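PDB 7D3U: monovalent Na+/H+ antiporter subunit A from Dietzia sp. DQ12-45-1b, which probably helps to exchange sodium ions for protons across the cell membrane as one subunit of the six-chain Mrp antiporter complex. Local coordinates for residues V280-Q284 against L530-L534; L654-L658 against L825-A829; R845-Y850 against M906-K911. All coordinates share one frame; numbering follows the deposited sequence.

Contact 1 (V280-Q284 against L530-L534)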
loop_
_atom_site.group_PDB
_atom_site.type_symbol
_atom_site.label_atom_id
_atom_site.label_comp_id
_atom_site.label_asym_id
_atom_site.label_seq_id
_atom_site.Cartn_x
_atom_site.Cartn_y
_atom_site.Cartn_z
ATOM N N VAL B 280 28.572 37.481 26.940
ATOM C CA VAL B 280 29.151 36.812 28.102
ATOM C C VAL B 280 29.837 35.513 27.689
ATOM O O VAL B 280 30.984 35.247 28.068
ATOM C CB VAL B 280 28.069 36.566 29.167
ATOM C CG1 VAL B 280 28.529 35.521 30.164
ATOM C CG2 VAL B 280 27.723 37.863 29.874
ATOM N N PHE B 281 29.148 34.687 26.902
ATOM C CA PHE B 281 29.723 33.411 26.494
ATOM C C PHE B 281 30.866 33.576 25.501
ATOM O O PHE B 281 31.701 32.674 25.388
ATOM C CB PHE B 281 28.635 32.511 25.915
ATOM C CG PHE B 281 27.761 31.884 26.960
ATOM C CD1 PHE B 281 26.645 32.543 27.432
ATOM C CD2 PHE B 281 28.066 30.643 27.484
ATOM C CE1 PHE B 281 25.839 31.975 28.395
ATOM C CE2 PHE B 281 27.266 30.070 28.454
ATOM C CZ PHE B 281 26.149 30.736 28.906
ATOM N N ALA B 282 30.926 34.696 24.778
ATOM C CA ALA B 282 32.118 34.987 23.992
ATOM C C ALA B 282 33.266 35.410 24.894
ATOM O O ALA B 282 34.429 35.097 24.620
ATOM C CB ALA B 282 31.818 36.071 22.959
ATOM N N MET B 283 32.954 36.129 25.972
ATOM C CA MET B 283 33.968 36.472 26.960
ATOM C C MET B 283 34.539 35.223 27.620
ATOM O O MET B 283 35.724 35.183 27.970
ATOM C CB MET B 283 33.364 37.404 28.007
ATOM C CG MET B 283 34.364 38.227 28.777
ATOM S SD MET B 283 33.535 39.176 30.059
ATOM C CE MET B 283 32.870 37.854 31.065
ATOM N N GLN B 284 33.712 34.192 27.797
ATOM C CA GLN B 284 34.170 32.992 28.492
ATOM C C GLN B 284 34.910 32.022 27.578
ATOM O O GLN B 284 35.766 31.270 28.056
ATOM C CB GLN B 284 32.989 32.270 29.139
ATOM C CG GLN B 284 32.399 32.971 30.343
ATOM C CD GLN B 284 31.258 32.186 30.955
ATOM O OE1 GLN B 284 31.044 31.021 30.622
ATOM N NE2 GLN B 284 30.516 32.821 31.852
ATOM N N LEU B 530 31.711 34.015 37.118
ATOM C CA LEU B 530 30.400 33.824 36.506
ATOM C C LEU B 530 30.303 32.548 35.679
ATOM O O LEU B 530 29.277 32.326 35.029
ATOM C CB LEU B 530 30.018 35.033 35.637
ATOM C CG LEU B 530 30.819 35.475 34.403
ATOM C CD1 LEU B 530 30.457 34.602 33.207
ATOM C CD2 LEU B 530 30.647 36.941 34.062
ATOM N N ASP B 531 31.335 31.702 35.690
ATOM C CA ASP B 531 31.283 30.456 34.933
ATOM C C ASP B 531 30.598 29.350 35.727
ATOM O O ASP B 531 29.787 28.595 35.182
ATOM C CB ASP B 531 32.697 30.029 34.529
ATOM C CG ASP B 531 32.803 28.541 34.253
ATOM O OD1 ASP B 531 32.004 28.025 33.444
ATOM O OD2 ASP B 531 33.685 27.886 34.845
ATOM N N ARG B 532 30.914 29.245 37.020
ATOM C CA ARG B 532 30.371 28.158 37.830
ATOM C C ARG B 532 28.882 28.346 38.093
ATOM O O ARG B 532 28.129 27.366 38.154
ATOM C CB ARG B 532 31.142 28.056 39.146
ATOM C CG ARG B 532 32.653 28.045 38.976
ATOM C CD ARG B 532 33.357 28.318 40.295
ATOM N NE ARG B 532 32.943 29.592 40.877
ATOM C CZ ARG B 532 33.296 30.012 42.087
ATOM N NH1 ARG B 532 32.870 31.185 42.534
ATOM N NH2 ARG B 532 34.075 29.259 42.853
ATOM N N GLU B 533 28.436 29.592 38.248
ATOM C CA GLU B 533 27.038 29.895 38.516
ATOM C C GLU B 533 26.243 30.168 37.245
ATOM O O GLU B 533 25.268 30.928 37.284
ATOM C CB GLU B 533 26.930 31.089 39.469
ATOM N N LEU B 534 26.678 29.629 36.109
ATOM C CA LEU B 534 25.917 29.984 34.885
ATOM C C LEU B 534 24.893 28.893 34.584
ATOM O O LEU B 534 23.729 29.287 34.373
ATOM C CB LEU B 534 26.855 30.224 33.701
ATOM C CG LEU B 534 26.328 31.252 32.703
ATOM C CD1 LEU B 534 25.480 32.303 33.403
ATOM C CD2 LEU B 534 27.465 31.919 31.961
#

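Contact 2 (L654-L658 against L825-A829)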
loop_
_atom_site.group_PDB
_atom_site.type_symbol
_atom_site.label_atom_id
_atom_site.label_comp_id
_atom_site.label_asym_id
_atom_site.label_seq_id
_atom_site.Cartn_x
_atom_site.Cartn_y
_atom_site.Cartn_z
ATOM N N LEU B 654 -19.345 -25.892 -7.758
ATOM C CA LEU B 654 -18.073 -26.278 -8.359
ATOM C C LEU B 654 -16.895 -25.624 -7.648
ATOM O O LEU B 654 -15.853 -26.259 -7.447
ATOM C CB LEU B 654 -18.083 -25.931 -9.843
ATOM C CG LEU B 654 -19.076 -26.771 -10.638
ATOM C CD1 LEU B 654 -19.156 -26.297 -12.069
ATOM C CD2 LEU B 654 -18.669 -28.229 -10.580
ATOM N N VAL B 655 -17.040 -24.361 -7.245
ATOM C CA VAL B 655 -15.970 -23.686 -6.523
ATOM C C VAL B 655 -15.796 -24.294 -5.141
ATOM O O VAL B 655 -14.673 -24.389 -4.638
ATOM C CB VAL B 655 -16.252 -22.174 -6.462
ATOM C CG1 VAL B 655 -15.486 -21.520 -5.329
ATOM C CG2 VAL B 655 -15.890 -21.529 -7.782
ATOM N N GLU B 656 -16.882 -24.756 -4.522
ATOM C CA GLU B 656 -16.755 -25.442 -3.243
ATOM C C GLU B 656 -15.968 -26.735 -3.392
ATOM O O GLU B 656 -15.089 -27.030 -2.574
ATOM C CB GLU B 656 -18.137 -25.720 -2.653
ATOM C CG GLU B 656 -18.124 -26.656 -1.459
ATOM C CD GLU B 656 -18.419 -28.089 -1.843
ATOM O OE1 GLU B 656 -18.547 -28.362 -3.053
ATOM O OE2 GLU B 656 -18.524 -28.943 -0.938
ATOM N N VAL B 657 -16.255 -27.517 -4.435
ATOM C CA VAL B 657 -15.521 -28.771 -4.594
ATOM C C VAL B 657 -14.057 -28.498 -4.937
ATOM O O VAL B 657 -13.150 -29.170 -4.425
ATOM C CB VAL B 657 -16.205 -29.688 -5.628
ATOM C CG1 VAL B 657 -15.764 -29.385 -7.047
ATOM C CG2 VAL B 657 -15.928 -31.142 -5.299
ATOM N N LEU B 658 -13.794 -27.478 -5.757
ATOM C CA LEU B 658 -12.425 -27.187 -6.156
ATOM C C LEU B 658 -11.639 -26.443 -5.088
ATOM O O LEU B 658 -10.413 -26.360 -5.195
ATOM C CB LEU B 658 -12.407 -26.389 -7.458
ATOM C CG LEU B 658 -12.721 -27.223 -8.698
ATOM C CD1 LEU B 658 -12.608 -26.381 -9.948
ATOM C CD2 LEU B 658 -11.794 -28.421 -8.777
ATOM N N LEU B 825 -14.963 -25.232 -14.375
ATOM C CA LEU B 825 -14.813 -25.810 -13.047
ATOM C C LEU B 825 -15.273 -27.263 -13.016
ATOM O O LEU B 825 -14.741 -28.062 -12.238
ATOM C CB LEU B 825 -15.571 -24.972 -12.021
ATOM C CG LEU B 825 -15.190 -23.492 -11.927
ATOM C CD1 LEU B 825 -16.304 -22.689 -11.280
ATOM C CD2 LEU B 825 -13.886 -23.294 -11.180
ATOM N N ILE B 826 -16.222 -27.642 -13.877
ATOM C CA ILE B 826 -16.606 -29.049 -13.962
ATOM C C ILE B 826 -15.578 -29.884 -14.707
ATOM O O ILE B 826 -15.669 -31.117 -14.695
ATOM C CB ILE B 826 -17.989 -29.194 -14.622
ATOM C CG1 ILE B 826 -18.726 -30.405 -14.054
ATOM C CG2 ILE B 826 -17.861 -29.313 -16.122
ATOM C CD1 ILE B 826 -20.086 -30.613 -14.659
ATOM N N GLY B 827 -14.599 -29.250 -15.346
ATOM C CA GLY B 827 -13.471 -29.964 -15.909
ATOM C C GLY B 827 -12.332 -29.985 -14.914
ATOM O O GLY B 827 -11.534 -30.925 -14.870
ATOM N N GLY B 828 -12.250 -28.932 -14.103
ATOM C CA GLY B 828 -11.339 -28.958 -12.972
ATOM C C GLY B 828 -11.681 -30.064 -11.992
ATOM O O GLY B 828 -10.794 -30.679 -11.396
ATOM N N ALA B 829 -12.975 -30.332 -11.812
ATOM C CA ALA B 829 -13.385 -31.474 -11.004
ATOM C C ALA B 829 -12.911 -32.783 -11.628
ATOM O O ALA B 829 -12.503 -33.708 -10.917
ATOM C CB ALA B 829 -14.902 -31.479 -10.826
#

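Contact 3 (R845-Y850 against M906-K911)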
loop_
_atom_site.group_PDB
_atom_site.type_symbol
_atom_site.label_atom_id
_atom_site.label_comp_id
_atom_site.label_asym_id
_atom_site.label_seq_id
_atom_site.Cartn_x
_atom_site.Cartn_y
_atom_site.Cartn_z
ATOM N N ARG B 845 0.984 -36.378 -11.430
ATOM C CA ARG B 845 1.359 -35.086 -11.984
ATOM C C ARG B 845 0.678 -34.873 -13.328
ATOM O O ARG B 845 0.789 -35.707 -14.231
ATOM C CB ARG B 845 2.874 -34.990 -12.137
ATOM C CG ARG B 845 3.597 -34.599 -10.866
ATOM C CD ARG B 845 5.022 -34.175 -11.161
ATOM N NE ARG B 845 5.096 -32.819 -11.690
ATOM C CZ ARG B 845 5.396 -31.753 -10.956
ATOM N NH1 ARG B 845 5.646 -31.888 -9.663
ATOM N NH2 ARG B 845 5.446 -30.553 -11.517
ATOM N N ILE B 846 -0.032 -33.755 -13.455
ATOM C CA ILE B 846 -0.651 -33.395 -14.725
ATOM C C ILE B 846 0.452 -33.140 -15.743
ATOM O O ILE B 846 1.274 -32.232 -15.576
ATOM C CB ILE B 846 -1.559 -32.170 -14.565
ATOM C CG1 ILE B 846 -2.285 -32.215 -13.220
ATOM C CG2 ILE B 846 -2.563 -32.104 -15.699
ATOM C CD1 ILE B 846 -3.307 -33.321 -13.117
ATOM N N ARG B 847 0.473 -33.944 -16.808
ATOM C CA ARG B 847 1.559 -33.925 -17.780
ATOM C C ARG B 847 1.250 -33.068 -19.000
ATOM O O ARG B 847 1.707 -33.385 -20.106
ATOM C CB ARG B 847 1.899 -35.353 -18.208
ATOM C CG ARG B 847 2.584 -36.170 -17.129
ATOM C CD ARG B 847 4.062 -35.834 -17.038
ATOM N NE ARG B 847 4.545 -35.865 -15.662
ATOM C CZ ARG B 847 4.805 -36.980 -14.985
ATOM N NH1 ARG B 847 4.634 -38.164 -15.556
ATOM N NH2 ARG B 847 5.241 -36.910 -13.735
ATOM N N VAL B 848 0.485 -31.996 -18.834
ATOM C CA VAL B 848 0.203 -31.078 -19.934
ATOM C C VAL B 848 0.856 -29.738 -19.620
ATOM O O VAL B 848 1.053 -29.410 -18.440
ATOM C CB VAL B 848 -1.308 -30.922 -20.162
ATOM C CG1 VAL B 848 -1.946 -32.278 -20.396
ATOM C CG2 VAL B 848 -1.953 -30.224 -18.980
ATOM N N PRO B 849 1.227 -28.942 -20.622
ATOM C CA PRO B 849 1.735 -27.598 -20.325
ATOM C C PRO B 849 0.599 -26.657 -19.970
ATOM O O PRO B 849 -0.147 -26.214 -20.847
ATOM C CB PRO B 849 2.432 -27.190 -21.627
ATOM C CG PRO B 849 1.729 -27.964 -22.682
ATOM C CD PRO B 849 1.307 -29.263 -22.057
ATOM N N TYR B 850 0.465 -26.336 -18.686
ATOM C CA TYR B 850 -0.661 -25.536 -18.227
ATOM C C TYR B 850 -0.386 -24.043 -18.264
ATOM O O TYR B 850 -1.335 -23.260 -18.362
ATOM C CB TYR B 850 -1.062 -25.943 -16.808
ATOM C CG TYR B 850 0.099 -26.331 -15.929
ATOM C CD1 TYR B 850 0.849 -25.368 -15.276
ATOM C CD2 TYR B 850 0.441 -27.661 -15.750
ATOM C CE1 TYR B 850 1.908 -25.718 -14.469
ATOM C CE2 TYR B 850 1.498 -28.020 -14.948
ATOM C CZ TYR B 850 2.228 -27.046 -14.309
ATOM O OH TYR B 850 3.286 -27.402 -13.507
ATOM N N MET B 906 -5.190 -27.019 -13.441
ATOM C CA MET B 906 -4.080 -27.922 -13.720
ATOM C C MET B 906 -2.836 -27.516 -12.944
ATOM O O MET B 906 -2.160 -28.361 -12.348
ATOM C CB MET B 906 -3.788 -27.949 -15.219
ATOM C CG MET B 906 -4.674 -28.888 -16.006
ATOM S SD MET B 906 -4.803 -28.418 -17.739
ATOM C CE MET B 906 -5.578 -29.878 -18.423
ATOM N N ALA B 907 -2.517 -26.221 -12.941
ATOM C CA ALA B 907 -1.344 -25.751 -12.211
ATOM C C ALA B 907 -1.505 -25.975 -10.713
ATOM O O ALA B 907 -0.591 -26.470 -10.043
ATOM C CB ALA B 907 -1.096 -24.273 -12.510
ATOM N N ALA B 908 -2.677 -25.632 -10.173
ATOM C CA ALA B 908 -2.888 -25.758 -8.735
ATOM C C ALA B 908 -2.869 -27.210 -8.281
ATOM O O ALA B 908 -2.528 -27.489 -7.127
ATOM C CB ALA B 908 -4.206 -25.096 -8.340
ATOM N N ILE B 909 -3.230 -28.146 -9.156
ATOM C CA ILE B 909 -3.215 -29.557 -8.785
ATOM C C ILE B 909 -1.838 -30.176 -8.995
ATOM O O ILE B 909 -1.394 -31.001 -8.195
ATOM C CB ILE B 909 -4.303 -30.323 -9.563
ATOM C CG1 ILE B 909 -5.691 -29.825 -9.169
ATOM C CG2 ILE B 909 -4.199 -31.813 -9.304
ATOM C CD1 ILE B 909 -6.013 -30.028 -7.716
ATOM N N ASP B 910 -1.131 -29.787 -10.056
ATOM C CA ASP B 910 0.162 -30.397 -10.339
ATOM C C ASP B 910 1.264 -29.846 -9.448
ATOM O O ASP B 910 2.212 -30.572 -9.126
ATOM C CB ASP B 910 0.527 -30.191 -11.809
ATOM C CG ASP B 910 1.989 -30.463 -12.087
ATOM O OD1 ASP B 910 2.448 -31.590 -11.813
ATOM O OD2 ASP B 910 2.684 -29.548 -12.572
ATOM N N LYS B 911 1.167 -28.583 -9.031
ATOM C CA LYS B 911 2.221 -28.019 -8.198
ATOM C C LYS B 911 2.043 -28.396 -6.731
ATOM O O LYS B 911 3.027 -28.673 -6.037
ATOM C CB LYS B 911 2.261 -26.500 -8.362
ATOM C CG LYS B 911 2.613 -26.034 -9.762
ATOM C CD LYS B 911 4.083 -25.672 -9.874
ATOM C CE LYS B 911 4.900 -26.832 -10.407
ATOM N NZ LYS B 911 6.308 -26.436 -10.681
#

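Contact 1 (V280-Q284 against L530-L534)
L530 spreads its two methyl branches over the last turn of helix 261-284, and each branch finds a different side chain. CD1 of L530 lies 3.7 Å from CG1 of V280, while its CD2 lies 3.8 Å from CE of M283. This fork depends on the torsion of L530: with CG between the backbone N and the carbonyl carbon (chi1 62°), CD1 is directed toward V280 and CD2 toward M283. M283 meets it by turning back: its chain runs extended from a CG anti to the backbone N and then bends at chi3 (62°), which brings the terminal methyl round to the leucine. L534 approaches from farther along the loop with a single branch. Its CD2 meets CZ of F281 at 3.5 Å, coming obliquely to the ring, and the same methyl reaches toward CG1 of V280, tip to tip at 4.2 Å. V280 therefore touches both leucines. Q284 sends its extended chain out between them, with CD 3.9 Å from CD2 of L534, although the modelled placement of its amide against L530 is doubtful. Within the membrane domain, F414 of helix 402-423 also packs on V280 and M283, and Y294 of helix 288-308 on F281. The example illustrates how a loop can be seated on a helix largely by apolar side chains, with a glutamine among them: here the end of a membrane helix in the antiporter-like domain shared with complex I receives the loop between helix 523-530 and helix 543-558.

Contact 2 (L654-L658 against L825-A829)
L654 and L825 meet at their CB atoms, 3.5 Å apart, where two membrane helices run side by side in the same direction. This is a parallel transmembrane helix pair, with local axes 9.3 Å apart at closest approach and inclined by 32°; it joins helix 646-667, in the part related to MBH subunit D, to helix 821-837, in the part related to MnhB. L825 is directed into the partner helix, and its branches part there. CD1 of L825 turns to CG2 of V655 at 3.7 Å, whereas its CD2 goes to CD1 of L658 at 3.6 Å. One leucine thus touches L654 and V655 and, one turn on, L658; with its CG anti to the carbonyl carbon (chi1 -57°), both methyls face helix 646-667. L654 crosses L825 obliquely and continues past it, so that its CD1 comes to lie 4.0 Å from CB of I826 and its CD2 runs beside CG1 of the same residue. The bond to CB of I826 is directed away from helix 646-667, yet CB still touches L654; its side chain also packs on L805, S806 and F809 of helix 789-812. Two neighbouring subunits close the flanks: V64 of subunit F packs on L654 and I826, and F80 of subunit C packs on L658 and L825. One turn along, V657 and A829 make a looser apolar contact. L658 lies over backbone, opposite a residue without a side chain: its CD1 is 3.6 Å from O of L825, and its CD2 is 3.6 Å from O of G828.

Contact 3 (R845-Y850 against M906-K911)
The ring of Y850 carries A907 on one face, with CA 4.0 Å from the ring centroid and 17° off its normal, and OD2 of D910 at the ring edge. The guanidinium of R845 has OD1 of the same aspartate over one face and CE of K911 at its edge. That oxygen lies well out of the guanidinium plane, so no N-H points at it and the 2.9 Å salt bridge between R845 NE and D910 OD1 is one of charge; guanidinium and carboxylate planes stand 90° apart. From Y850, OH donates to OD2 of D910; the modelled 2.4 Å is doubtfully short. Y850, its CG between backbone N and carbonyl carbon (chi1 36°), which places the ring over A907, sits as a knob among M906, A907, D910 and K911, one of the ways in which segment 845-850 packs on the end of helix 890-912 in this MnhB-like part. A phenylalanine in place of Y850 would probably leave OD2 of D910 without this donor and the carboxylate less firmly held. R845 has a second carboxylate in D919. Apolar contacts complete the patch: I846 CG2 lies 3.9 Å from M906 CG, and V848 CG2 3.6 Å from M906 SD.

The three sites show how chemistry follows place. Contact 2 is core: every touching residue is buried between membrane helices and neighbouring subunits, and the contact is made by aliphatic side chains and backbone. Contacts 1 and 3 are partly buried, and each sets a loop on the end of a helix, yet contact 1 is mostly apolar, with a glutamine beside its leucines, where contact 3 adds charge and a tyrosine hydroxyl. Contacts 2 and 3 share a neighbourhood, their centres about 15 Å apart. Helix 890-912, which supplies contact 3, also packs on contact 2, and I909 touches helices 646-667 and 821-837. Contact 1 lies across the chain, its centre more than 80 Å from either.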